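Local structure of xylan esterase 1 (Thermoanaerobacterium sp. 'JW/SL YS485', 3FCY) at residues Y86-K98 with D173-L187. The protein probably removes acetyl groups from acetylated xylan, and perhaps from cephalosporin C, as a calcium-binding carbohydrate esterase of family CE7. Residues are numbered along the deposited sequence; the frame is centred on the assembly and turned at random.
Sequences YFTGVRGARIHAK and DNMLFRHIFLDTAQL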
ATOM      1  N   TYR A  86      -9.808  40.487  12.350  1.00 26.09           N
ATOM      2  CA  TYR A  86      -8.628  40.187  13.150  1.00 25.99           C
ATOM      3  C   TYR A  86      -8.824  40.659  14.576  1.00 24.73           C
ATOM      4  O   TYR A  86      -9.349  41.745  14.810  1.00 25.72           O
ATOM      5  CB  TYR A  86      -7.385  40.878  12.590  1.00 25.99           C
ATOM      6  CG  TYR A  86      -7.096  40.562  11.148  1.00 28.84           C
ATOM      7  CD1 TYR A  86      -7.745  41.252  10.126  1.00 29.58           C
ATOM      8  CD2 TYR A  86      -6.175  39.573  10.800  1.00 27.24           C
ATOM      9  CE1 TYR A  86      -7.487  40.970   8.792  1.00 30.46           C
ATOM     10  CE2 TYR A  86      -5.908  39.280   9.465  1.00 29.12           C
ATOM     11  CZ  TYR A  86      -6.569  39.985   8.468  1.00 29.99           C
ATOM     12  OH  TYR A  86      -6.322  39.709   7.149  1.00 30.38           O
ATOM     13  N   PHE A  87      -8.413  39.834  15.528  1.00 24.94           N
ATOM     14  CA  PHE A  87      -8.508  40.205  16.930  1.00 25.25           C
ATOM     15  C   PHE A  87      -7.318  39.617  17.669  1.00 25.55           C
ATOM     16  O   PHE A  87      -6.721  38.637  17.224  1.00 26.52           O
ATOM     17  CB  PHE A  87      -9.822  39.720  17.555  1.00 24.48           C
ATOM     18  CG  PHE A  87      -9.927  38.226  17.697  1.00 25.64           C
ATOM     19  CD1 PHE A  87     -10.354  37.436  16.633  1.00 24.52           C
ATOM     20  CD2 PHE A  87      -9.634  37.613  18.911  1.00 25.64           C
ATOM     21  CE1 PHE A  87     -10.493  36.056  16.781  1.00 24.17           C
ATOM     22  CE2 PHE A  87      -9.769  36.233  19.067  1.00 25.91           C
ATOM     23  CZ  PHE A  87     -10.200  35.454  18.001  1.00 25.15           C
ATOM     24  N   THR A  88      -6.956  40.228  18.787  1.00 25.78           N
ATOM     25  CA  THR A  88      -5.830  39.741  19.565  1.00 25.16           C
ATOM     26  C   THR A  88      -6.305  38.764  20.635  1.00 25.39           C
ATOM     27  O   THR A  88      -7.210  39.071  21.408  1.00 25.10           O
ATOM     28  CB  THR A  88      -5.074  40.913  20.228  1.00 25.92           C
ATOM     29  OG1 THR A  88      -4.587  41.796  19.207  1.00 25.29           O
ATOM     30  CG2 THR A  88      -3.904  40.402  21.051  1.00 24.44           C
ATOM     31  N   GLY A  89      -5.698  37.580  20.654  1.00 24.63           N
ATOM     32  CA  GLY A  89      -6.058  36.572  21.635  1.00 23.85           C
ATOM     33  C   GLY A  89      -5.031  36.559  22.752  1.00 24.96           C
ATOM     34  O   GLY A  89      -4.217  37.475  22.850  1.00 21.67           O
ATOM     35  N   VAL A  90      -5.056  35.530  23.592  1.00 25.02           N
ATOM     36  CA  VAL A  90      -4.103  35.452  24.689  1.00 26.29           C
ATOM     37  C   VAL A  90      -2.679  35.377  24.144  1.00 27.51           C
ATOM     38  O   VAL A  90      -2.454  34.903  23.031  1.00 27.10           O
ATOM     39  CB  VAL A  90      -4.374  34.222  25.601  1.00 26.80           C
ATOM     40  CG1 VAL A  90      -5.719  34.386  26.308  1.00 26.61           C
ATOM     41  CG2 VAL A  90      -4.351  32.932  24.782  1.00 25.12           C
ATOM     42  N   ARG A  91      -1.734  35.871  24.936  1.00 27.32           N
ATOM     43  CA  ARG A  91      -0.317  35.882  24.590  1.00 28.25           C
ATOM     44  C   ARG A  91       0.003  36.800  23.409  1.00 28.76           C
ATOM     45  O   ARG A  91       1.051  36.666  22.774  1.00 28.66           O
ATOM     46  CB  ARG A  91       0.182  34.452  24.313  1.00 26.76           C
ATOM     47  CG  ARG A  91      -0.131  33.450  25.432  1.00 27.31           C
ATOM     48  CD  ARG A  91       0.258  33.995  26.806  1.00 27.70           C
ATOM     49  NE  ARG A  91      -0.317  33.224  27.912  1.00 27.81           N
ATOM     50  CZ  ARG A  91       0.121  32.033  28.321  1.00 29.85           C
ATOM     51  NH1 ARG A  91       1.153  31.452  27.719  1.00 28.76           N
ATOM     52  NH2 ARG A  91      -0.471  31.424  29.342  1.00 28.96           N
ATOM     53  N   GLY A  92      -0.910  37.725  23.122  1.00 27.60           N
ATOM     54  CA  GLY A  92      -0.707  38.681  22.047  1.00 26.66           C
ATOM     55  C   GLY A  92      -0.841  38.188  20.617  1.00 27.44           C
ATOM     56  O   GLY A  92      -0.488  38.906  19.683  1.00 28.08           O
ATOM     57  N   ALA A  93      -1.352  36.976  20.429  1.00 28.24           N
ATOM     58  CA  ALA A  93      -1.505  36.425  19.083  1.00 27.42           C
ATOM     59  C   ALA A  93      -2.634  37.093  18.296  1.00 27.64           C
ATOM     60  O   ALA A  93      -3.747  37.245  18.792  1.00 27.69           O
ATOM     61  CB  ALA A  93      -1.745  34.921  19.160  1.00 27.71           C
ATOM     62  N   ARG A  94      -2.335  37.490  17.065  1.00 25.79           N
ATOM     63  CA  ARG A  94      -3.327  38.123  16.204  1.00 27.70           C
ATOM     64  C   ARG A  94      -4.087  36.992  15.503  1.00 26.85           C
ATOM     65  O   ARG A  94      -3.515  36.260  14.697  1.00 27.42           O
ATOM     66  CB  ARG A  94      -2.620  39.016  15.179  1.00 27.36           C
ATOM     67  CG  ARG A  94      -3.501  40.067  14.535  1.00 30.55           C
ATOM     68  CD  ARG A  94      -4.039  41.067  15.562  1.00 29.02           C
ATOM     69  NE  ARG A  94      -4.768  42.150  14.908  1.00 26.90           N
ATOM     70  CZ  ARG A  94      -5.694  42.896  15.502  1.00 28.08           C
ATOM     71  NH1 ARG A  94      -6.015  42.682  16.771  1.00 24.73           N
ATOM     72  NH2 ARG A  94      -6.306  43.854  14.819  1.00 28.41           N
ATOM     73  N   ILE A  95      -5.370  36.844  15.825  1.00 27.08           N
ATOM     74  CA  ILE A  95      -6.199  35.786  15.247  1.00 26.53           C
ATOM     75  C   ILE A  95      -7.016  36.284  14.058  1.00 26.60           C
ATOM     76  O   ILE A  95      -7.478  37.428  14.038  1.00 27.37           O
ATOM     77  CB  ILE A  95      -7.176  35.213  16.303  1.00 26.71           C
ATOM     78  CG1 ILE A  95      -6.427  34.911  17.605  1.00 28.00           C
ATOM     79  CG2 ILE A  95      -7.838  33.943  15.773  1.00 25.71           C
ATOM     80  CD1 ILE A  95      -5.295  33.895  17.467  1.00 28.26           C
ATOM     81  N   HIS A  96      -7.201  35.417  13.067  1.00 26.21           N
ATOM     82  CA  HIS A  96      -7.963  35.775  11.878  1.00 26.30           C
ATOM     83  C   HIS A  96      -9.183  34.890  11.663  1.00 26.51           C
ATOM     84  O   HIS A  96      -9.180  33.705  11.999  1.00 24.51           O
ATOM     85  CB  HIS A  96      -7.065  35.725  10.636  1.00 28.09           C
ATOM     86  CG  HIS A  96      -7.813  35.829   9.341  1.00 31.82           C
ATOM     87  ND1 HIS A  96      -8.357  34.732   8.705  1.00 33.18           N
ATOM     88  CD2 HIS A  96      -8.116  36.898   8.568  1.00 31.76           C
ATOM     89  CE1 HIS A  96      -8.959  35.122   7.596  1.00 33.11           C
ATOM     90  NE2 HIS A  96      -8.828  36.432   7.489  1.00 33.78           N
ATOM     91  N   ALA A  97     -10.229  35.488  11.104  1.00 25.82           N
ATOM     92  CA  ALA A  97     -11.461  34.777  10.805  1.00 26.02           C
ATOM     93  C   ALA A  97     -12.182  35.484   9.670  1.00 26.48           C
ATOM     94  O   ALA A  97     -12.157  36.716   9.579  1.00 25.89           O
ATOM     95  CB  ALA A  97     -12.368  34.732  12.038  1.00 25.15           C
ATOM     96  N   LYS A  98     -12.796  34.701   8.789  1.00 24.75           N
ATOM     97  CA  LYS A  98     -13.575  35.270   7.703  1.00 25.80           C
ATOM     98  C   LYS A  98     -14.847  35.742   8.394  1.00 24.20           C
ATOM     99  O   LYS A  98     -15.282  35.129   9.366  1.00 24.79           O
ATOM    100  CB  LYS A  98     -13.918  34.207   6.650  1.00 24.77           C
ATOM    101  CG  LYS A  98     -12.786  33.880   5.682  1.00 26.45           C
ATOM    102  CD  LYS A  98     -13.236  32.843   4.651  1.00 27.98           C
ATOM    103  CE  LYS A  98     -12.244  32.729   3.503  1.00 28.52           C
ATOM    104  NZ  LYS A  98     -10.878  32.369   3.973  1.00 29.46           N
ATOM    105  N   ASP A 173      -0.295  25.717  31.529  1.00 29.94           N
ATOM    106  CA  ASP A 173      -0.931  26.947  31.060  1.00 30.80           C
ATOM    107  C   ASP A 173      -0.349  27.458  29.739  1.00 29.91           C
ATOM    108  O   ASP A 173      -0.834  28.445  29.190  1.00 28.12           O
ATOM    109  CB  ASP A 173      -0.817  28.055  32.120  1.00 32.97           C
ATOM    110  CG  ASP A 173      -1.616  27.754  33.386  1.00 35.08           C
ATOM    111  OD1 ASP A 173      -1.627  28.615  34.292  1.00 37.89           O
ATOM    112  OD2 ASP A 173      -2.231  26.671  33.486  1.00 35.76           O
ATOM    113  N   ASN A 174       0.687  26.792  29.231  1.00 30.96           N
ATOM    114  CA  ASN A 174       1.315  27.208  27.974  1.00 29.28           C
ATOM    115  C   ASN A 174       1.028  26.244  26.824  1.00 28.46           C
ATOM    116  O   ASN A 174       1.632  26.339  25.749  1.00 25.83           O
ATOM    117  CB  ASN A 174       2.831  27.355  28.151  1.00 31.67           C
ATOM    118  CG  ASN A 174       3.199  28.386  29.205  1.00 36.01           C
ATOM    119  OD1 ASN A 174       2.626  29.479  29.250  1.00 37.17           O
ATOM    120  ND2 ASN A 174       4.169  28.050  30.051  1.00 38.88           N
ATOM    121  N   MET A 175       0.107  25.312  27.048  1.00 27.05           N
ATOM    122  CA  MET A 175      -0.251  24.351  26.011  1.00 26.54           C
ATOM    123  C   MET A 175      -0.998  25.099  24.911  1.00 23.97           C
ATOM    124  O   MET A 175      -1.964  25.809  25.180  1.00 23.28           O
ATOM    125  CB  MET A 175      -1.099  23.236  26.618  1.00 27.93           C
ATOM    126  CG  MET A 175      -0.286  22.358  27.563  1.00 29.44           C
ATOM    127  SD  MET A 175      -1.258  21.175  28.491  1.00 33.59           S
ATOM    128  CE  MET A 175      -1.553  19.923  27.247  1.00 31.22           C
ATOM    129  N   LEU A 176      -0.537  24.946  23.672  1.00 22.14           N
ATOM    130  CA  LEU A 176      -1.132  25.655  22.546  1.00 21.51           C
ATOM    131  C   LEU A 176      -2.635  25.472  22.332  1.00 20.20           C
ATOM    132  O   LEU A 176      -3.323  26.440  22.024  1.00 20.47           O
ATOM    133  CB  LEU A 176      -0.387  25.319  21.248  1.00 19.06           C
ATOM    134  CG  LEU A 176      -0.878  26.060  20.002  1.00 21.28           C
ATOM    135  CD1 LEU A 176      -0.812  27.567  20.233  1.00 21.84           C
ATOM    136  CD2 LEU A 176      -0.033  25.667  18.791  1.00 19.62           C
ATOM    137  N   PHE A 177      -3.160  24.259  22.472  1.00 20.75           N
ATOM    138  CA  PHE A 177      -4.601  24.094  22.262  1.00 23.24           C
ATOM    139  C   PHE A 177      -5.406  24.758  23.371  1.00 25.19           C
ATOM    140  O   PHE A 177      -6.617  24.936  23.256  1.00 25.20           O
ATOM    141  CB  PHE A 177      -4.992  22.620  22.121  1.00 20.35           C
ATOM    142  CG  PHE A 177      -5.093  22.163  20.690  1.00 23.01           C
ATOM    143  CD1 PHE A 177      -6.029  22.738  19.827  1.00 22.46           C
ATOM    144  CD2 PHE A 177      -4.240  21.183  20.192  1.00 20.30           C
ATOM    145  CE1 PHE A 177      -6.109  22.345  18.486  1.00 22.11           C
ATOM    146  CE2 PHE A 177      -4.312  20.784  18.857  1.00 19.06           C
ATOM    147  CZ  PHE A 177      -5.247  21.366  18.001  1.00 20.36           C
ATOM    148  N   ARG A 178      -4.721  25.128  24.445  1.00 25.99           N
ATOM    149  CA  ARG A 178      -5.369  25.815  25.550  1.00 26.84           C
ATOM    150  C   ARG A 178      -5.679  27.222  25.026  1.00 26.28           C
ATOM    151  O   ARG A 178      -6.787  27.742  25.207  1.00 24.57           O
ATOM    152  CB  ARG A 178      -4.418  25.855  26.751  1.00 28.85           C
ATOM    153  CG  ARG A 178      -4.943  26.543  28.003  1.00 32.45           C
ATOM    154  CD  ARG A 178      -4.473  27.976  28.058  1.00 35.67           C
ATOM    155  NE  ARG A 178      -4.411  28.491  29.424  1.00 34.36           N
ATOM    156  CZ  ARG A 178      -4.060  29.736  29.724  1.00 35.80           C
ATOM    157  NH1 ARG A 178      -3.742  30.585  28.753  1.00 34.57           N
ATOM    158  NH2 ARG A 178      -4.032  30.137  30.986  1.00 35.75           N
ATOM    159  N   HIS A 179      -4.706  27.819  24.341  1.00 22.99           N
ATOM    160  CA  HIS A 179      -4.881  29.155  23.781  1.00 23.57           C
ATOM    161  C   HIS A 179      -5.892  29.112  22.636  1.00 23.63           C
ATOM    162  O   HIS A 179      -6.751  29.988  22.521  1.00 23.58           O
ATOM    163  CB  HIS A 179      -3.551  29.706  23.259  1.00 24.67           C
ATOM    164  CG  HIS A 179      -2.421  29.578  24.231  1.00 27.68           C
ATOM    165  ND1 HIS A 179      -2.586  29.733  25.591  1.00 25.87           N
ATOM    166  CD2 HIS A 179      -1.102  29.328  24.038  1.00 26.92           C
ATOM    167  CE1 HIS A 179      -1.420  29.584  26.194  1.00 29.32           C
ATOM    168  NE2 HIS A 179      -0.503  29.337  25.274  1.00 28.81           N
ATOM    169  N   ILE A 180      -5.777  28.094  21.790  1.00 22.54           N
ATOM    170  CA  ILE A 180      -6.687  27.929  20.663  1.00 22.73           C
ATOM    171  C   ILE A 180      -8.125  27.810  21.164  1.00 21.37           C
ATOM    172  O   ILE A 180      -9.027  28.444  20.621  1.00 23.67           O
ATOM    173  CB  ILE A 180      -6.321  26.681  19.823  1.00 21.93           C
ATOM    174  CG1 ILE A 180      -4.937  26.878  19.189  1.00 23.57           C
ATOM    175  CG2 ILE A 180      -7.373  26.459  18.730  1.00 21.05           C
ATOM    176  CD1 ILE A 180      -4.393  25.653  18.468  1.00 22.26           C
ATOM    177  N   PHE A 181      -8.342  26.999  22.198  1.00 21.75           N
ATOM    178  CA  PHE A 181      -9.682  26.853  22.757  1.00 21.31           C
ATOM    179  C   PHE A 181     -10.152  28.231  23.218  1.00 23.92           C
ATOM    180  O   PHE A 181     -11.288  28.631  22.953  1.00 24.20           O
ATOM    181  CB  PHE A 181      -9.680  25.887  23.947  1.00 19.89           C
ATOM    182  CG  PHE A 181      -9.590  24.424  23.568  1.00 19.95           C
ATOM    183  CD1 PHE A 181      -9.320  24.029  22.261  1.00 20.61           C
ATOM    184  CD2 PHE A 181      -9.746  23.440  24.544  1.00 18.06           C
ATOM    185  CE1 PHE A 181      -9.205  22.675  21.931  1.00 20.13           C
ATOM    186  CE2 PHE A 181      -9.631  22.086  24.226  1.00 19.24           C
ATOM    187  CZ  PHE A 181      -9.359  21.703  22.917  1.00 21.82           C
ATOM    188  N   LEU A 182      -9.274  28.961  23.907  1.00 23.19           N
ATOM    189  CA  LEU A 182      -9.618  30.299  24.381  1.00 24.53           C
ATOM    190  C   LEU A 182      -9.967  31.221  23.216  1.00 24.99           C
ATOM    191  O   LEU A 182     -10.858  32.065  23.340  1.00 25.82           O
ATOM    192  CB  LEU A 182      -8.471  30.899  25.204  1.00 22.91           C
ATOM    193  CG  LEU A 182      -8.262  30.280  26.592  1.00 25.31           C
ATOM    194  CD1 LEU A 182      -7.057  30.932  27.279  1.00 23.91           C
ATOM    195  CD2 LEU A 182      -9.531  30.459  27.428  1.00 23.08           C
ATOM    196  N   ASP A 183      -9.275  31.064  22.088  1.00 23.07           N
ATOM    197  CA  ASP A 183      -9.572  31.896  20.923  1.00 23.64           C
ATOM    198  C   ASP A 183     -11.024  31.674  20.489  1.00 22.63           C
ATOM    199  O   ASP A 183     -11.725  32.626  20.149  1.00 21.52           O
ATOM    200  CB  ASP A 183      -8.661  31.567  19.729  1.00 23.22           C
ATOM    201  CG  ASP A 183      -7.202  31.933  19.964  1.00 27.68           C
ATOM    202  OD1 ASP A 183      -6.916  32.870  20.742  1.00 27.77           O
ATOM    203  OD2 ASP A 183      -6.336  31.287  19.336  1.00 25.57           O
ATOM    204  N   THR A 184     -11.478  30.421  20.489  1.00 22.93           N
ATOM    205  CA  THR A 184     -12.853  30.148  20.068  1.00 23.57           C
ATOM    206  C   THR A 184     -13.848  30.813  21.022  1.00 23.50           C
ATOM    207  O   THR A 184     -14.837  31.392  20.582  1.00 22.89           O
ATOM    208  CB  THR A 184     -13.171  28.616  19.984  1.00 21.68           C
ATOM    209  OG1 THR A 184     -13.288  28.060  21.299  1.00 22.14           O
ATOM    210  CG2 THR A 184     -12.078  27.880  19.219  1.00 19.00           C
ATOM    211  N   ALA A 185     -13.571  30.740  22.319  1.00 25.14           N
ATOM    212  CA  ALA A 185     -14.446  31.336  23.328  1.00 28.03           C
ATOM    213  C   ALA A 185     -14.481  32.852  23.174  1.00 28.17           C
ATOM    214  O   ALA A 185     -15.544  33.470  23.236  1.00 28.93           O
ATOM    215  CB  ALA A 185     -13.963  30.965  24.729  1.00 27.81           C
ATOM    216  N   GLN A 186     -13.307  33.439  22.971  1.00 27.69           N
ATOM    217  CA  GLN A 186     -13.184  34.877  22.803  1.00 26.51           C
ATOM    218  C   GLN A 186     -13.913  35.318  21.543  1.00 25.41           C
ATOM    219  O   GLN A 186     -14.610  36.331  21.544  1.00 24.57           O
ATOM    220  CB  GLN A 186     -11.705  35.273  22.720  1.00 27.19           C
ATOM    221  CG  GLN A 186     -11.455  36.769  22.536  1.00 27.66           C
ATOM    222  CD  GLN A 186      -9.975  37.126  22.602  1.00 29.86           C
ATOM    223  OE1 GLN A 186      -9.108  36.253  22.522  1.00 27.24           O
ATOM    224  NE2 GLN A 186      -9.683  38.416  22.737  1.00 29.46           N
ATOM    225  N   LEU A 187     -13.752  34.551  20.469  1.00 24.33           N
ATOM    226  CA  LEU A 187     -14.405  34.877  19.210  1.00 23.65           C
ATOM    227  C   LEU A 187     -15.923  34.797  19.349  1.00 22.56           C
ATOM    228  O   LEU A 187     -16.644  35.598  18.759  1.00 23.84           O
ATOM    229  CB  LEU A 187     -13.932  33.934  18.094  1.00 23.10           C
ATOM    230  CG  LEU A 187     -14.576  34.153  16.718  1.00 25.05           C
ATOM    231  CD1 LEU A 187     -14.324  35.580  16.250  1.00 26.35           C
ATOM    232  CD2 LEU A 187     -14.005  33.159  15.711  1.00 23.84           C
TER
HETATM  233  O   HOH W   1      -7.711  33.869  23.296  1.00 25.90           O
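Phe87 packs tightly against Asp183, Gln186 and Leu187 of helix 176-192. Gln186 OE1 lies at the ring edge, 3.5 Å from CE2, Leu187 CD1 meets CE1, and Ile95 CB covers one face. The Gln186 amide stands 73° from the ring plane; with CG anti to the backbone N (chi1 180°) and the chain extended, NE2 reaches Thr88 O in a bent 2.9 Å hydrogen bond. Gly89 CA sits 3.2 Å from Gln186 OE1; a side chain here would run into Asp183 OD1. A water accepts from Val90 N and donates to Asp183 OD1 and Gln186 OE1, while Asp183 OD2 pairs with Arg143. Val90 CG1 meets Leu182 CD1, and CG2 meets His179 CB (3.7 Å). At partly exposed Arg91 the contact becomes polar and looser. With CG beside the backbone N (chi1 -53°), Arg91 lays CG over one His179 ring face in a CH-pi contact; NH1 bonds to Asn174 OD1 (2.9 Å) on an in-plane lone pair, and NH2 weakly to Asp173 O. Glu60 bridges Arg91 and Arg178, probably offsetting the closeness of their guanidinium groups. An alanine at Arg91 would probably leave Glu60 without its salt bridge to NE and Asn174 OD1 without this donor. Strands 80-88 and 94-102, antiparallel neighbours toward one side of the mixed central sheet, pack on flanking helix 176-192, as in the alpha/beta hydrolase fold.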